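Local structure of high affinity transport system protein p37 (Mycoplasma hyorhinis, 3E79) at residues Pro170-Ala175 with Ala334-Asn339. The protein binds thiamine diphosphate and is part of a high-affinity transport system, probably as a membrane-attached lipoprotein. Numbering follows the deposited sequence.
Sequences PLVKIA and ALIVTN. With I3C (5-amino-2,4,6-triiodobenzene-1,3-dicarboxylic acid), chain B.
Leu171 and Val337 show how a helix can settle on an edge strand largely through aliphatic side chains, with no hydrogen bond between the two segments. Val337 sends its CG2 into the slot between its own backbone N and carbonyl carbon (chi1 -59° for CG1), 3.9 Å from Leu171 CB, while its other branch, CG1, lies at 3.9 Å from Ile174 CG2, the two side chains meeting nearly at right angles. Leu171 then reaches on along the backbone toward Thr338 and Asn339: its CD1 rests 3.5 Å from Val337 O, a buried carbonyl without a hydrogen-bonding partner. CD1 also meets Asn339 OD1, which accepts its hydrogen bond from the backbone N of Tyr162. In this periplasmic-binding-protein-like fold, helix 170-184 thus covers the outer strand 331-337 of the five-stranded sheet, a strand paired antiparallel with 217-223. One residue earlier, Ile336 extends CG1 anti to its backbone N (chi1 -172°), bringing that atom to 3.7 Å from Leu171 CB and its CD1 to 3.9 Å from Val172 CG2. At Ala175 the methyl itself touches the strand backbone, CB lying 3.5 Å from Leu335 O. That same carbonyl accepts a bent hydrogen bond (141°) from N13 of the bound triiodobenzene compound, beside Val172 CG1.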
loop_
_atom_site.group_PDB
_atom_site.type_symbol
_atom_site.label_atom_id
_atom_site.label_comp_id
_atom_site.label_asym_id
_atom_site.label_seq_id
_atom_site.Cartn_x
_atom_site.Cartn_y
_atom_site.Cartn_z
ATOM N N PRO A 170 12.950 14.872 9.177
ATOM C CA PRO A 170 12.377 14.938 7.830
ATOM C C PRO A 170 11.006 14.266 7.805
ATOM O O PRO A 170 10.153 14.713 7.037
ATOM C CB PRO A 170 13.384 14.184 6.965
ATOM C CG PRO A 170 14.171 13.352 7.915
ATOM C CD PRO A 170 14.179 14.073 9.232
ATOM N N LEU A 171 10.744 13.246 8.620
ATOM C CA LEU A 171 9.406 12.643 8.621
ATOM C C LEU A 171 8.370 13.541 9.301
ATOM O O LEU A 171 7.172 13.490 8.992
ATOM C CB LEU A 171 9.399 11.274 9.313
ATOM C CG LEU A 171 10.466 10.303 8.783
ATOM C CD1 LEU A 171 10.298 8.915 9.367
ATOM C CD2 LEU A 171 10.404 10.299 7.263
ATOM N N VAL A 172 8.835 14.370 10.236
ATOM C CA VAL A 172 7.927 15.332 10.855
ATOM C C VAL A 172 7.595 16.443 9.873
ATOM O O VAL A 172 6.446 16.893 9.821
ATOM C CB VAL A 172 8.518 15.941 12.133
ATOM C CG1 VAL A 172 7.722 17.177 12.546
ATOM C CG2 VAL A 172 8.524 14.923 13.267
ATOM N N LYS A 173 8.594 16.878 9.103
ATOM C CA LYS A 173 8.376 17.874 8.053
ATOM C C LYS A 173 7.373 17.411 7.012
ATOM O O LYS A 173 6.510 18.133 6.501
ATOM C CB LYS A 173 9.702 18.217 7.351
ATOM C CG LYS A 173 10.780 18.730 8.296
ATOM C CD LYS A 173 11.522 19.935 7.749
ATOM C CE LYS A 173 10.816 21.238 8.086
ATOM N NZ LYS A 173 11.378 21.911 9.291
ATOM N N ILE A 174 7.441 16.134 6.617
ATOM C CA ILE A 174 6.373 15.663 5.725
ATOM C C ILE A 174 5.012 15.706 6.392
ATOM O O ILE A 174 4.001 16.089 5.793
ATOM C CB ILE A 174 6.675 14.222 5.263
ATOM C CG1 ILE A 174 7.904 14.180 4.352
ATOM C CG2 ILE A 174 5.425 13.617 4.649
ATOM C CD1 ILE A 174 8.477 12.818 4.066
ATOM N N ALA A 175 4.943 15.321 7.672
ATOM C CA ALA A 175 3.654 15.413 8.366
ATOM C C ALA A 175 3.109 16.838 8.406
ATOM O O ALA A 175 1.898 17.082 8.290
ATOM C CB ALA A 175 3.806 14.853 9.772
ATOM N N ALA A 334 -1.786 14.988 11.217
ATOM C CA ALA A 334 -0.652 14.078 11.133
ATOM C C ALA A 334 0.412 14.449 12.155
ATOM O O ALA A 334 0.733 15.632 12.327
ATOM C CB ALA A 334 -0.060 14.060 9.724
ATOM N N LEU A 335 0.948 13.427 12.822
ATOM C CA LEU A 335 2.032 13.661 13.772
ATOM C C LEU A 335 3.376 13.421 13.110
ATOM O O LEU A 335 4.296 14.232 13.209
ATOM C CB LEU A 335 1.856 12.770 14.996
ATOM C CG LEU A 335 2.988 12.797 16.026
ATOM C CD1 LEU A 335 2.915 14.082 16.833
ATOM C CD2 LEU A 335 2.912 11.569 16.928
ATOM N N ILE A 336 3.486 12.279 12.436
ATOM C CA ILE A 336 4.727 11.900 11.757
ATOM C C ILE A 336 4.443 10.779 10.753
ATOM O O ILE A 336 3.447 10.068 10.911
ATOM C CB ILE A 336 5.773 11.454 12.785
ATOM C CG1 ILE A 336 7.179 11.199 12.238
ATOM C CG2 ILE A 336 5.269 10.207 13.518
ATOM C CD1 ILE A 336 8.229 11.048 13.325
ATOM N N VAL A 337 5.262 10.613 9.727
ATOM C CA VAL A 337 5.063 9.484 8.801
ATOM C C VAL A 337 6.120 8.443 9.118
ATOM O O VAL A 337 6.874 8.599 10.083
ATOM C CB VAL A 337 5.090 9.922 7.338
ATOM C CG1 VAL A 337 3.997 10.970 7.086
ATOM C CG2 VAL A 337 6.441 10.495 6.926
ATOM N N THR A 338 6.211 7.349 8.369
ATOM C CA THR A 338 7.202 6.330 8.750
ATOM C C THR A 338 8.340 6.282 7.738
ATOM O O THR A 338 8.335 7.034 6.752
ATOM C CB THR A 338 6.538 4.944 8.826
ATOM O OG1 THR A 338 6.186 4.546 7.484
ATOM C CG2 THR A 338 5.239 4.986 9.616
ATOM N N ASN A 339 9.306 5.393 7.959
ATOM C CA ASN A 339 10.285 5.071 6.922
ATOM C C ASN A 339 9.573 4.436 5.727
ATOM O O ASN A 339 8.452 3.941 5.909
ATOM C CB ASN A 339 11.364 4.124 7.464
ATOM C CG ASN A 339 12.152 4.798 8.583
ATOM O OD1 ASN A 339 12.417 6.003 8.496
ATOM N ND2 ASN A 339 12.512 4.022 9.597
HETATM I I3 I3C B . 7.349 17.294 17.150
HETATM I I2 I3C B . 2.596 17.701 13.547
HETATM I I1 I3C B . 4.248 22.467 16.788
HETATM O O8 I3C B . 7.629 20.662 17.606
HETATM O O9 I3C B . 5.975 20.167 19.040
HETATM C C10 I3C B . 2.574 20.716 14.618
HETATM N N13 I3C B . 5.124 16.508 15.075
HETATM C C1 I3C B . 5.599 19.730 16.757
HETATM C C6 I3C B . 5.802 18.419 16.321
HETATM C C5 I3C B . 4.971 17.806 15.389
HETATM C C4 I3C B . 3.967 18.600 14.819
HETATM C C3 I3C B . 3.714 19.909 15.257
HETATM C C2 I3C B . 4.564 20.488 16.208
HETATM C C7 I3C B . 6.499 20.247 17.904
HETATM O O11 I3C B . 1.484 20.801 15.214
HETATM O O12 I3C B . 2.834 21.249 13.522
#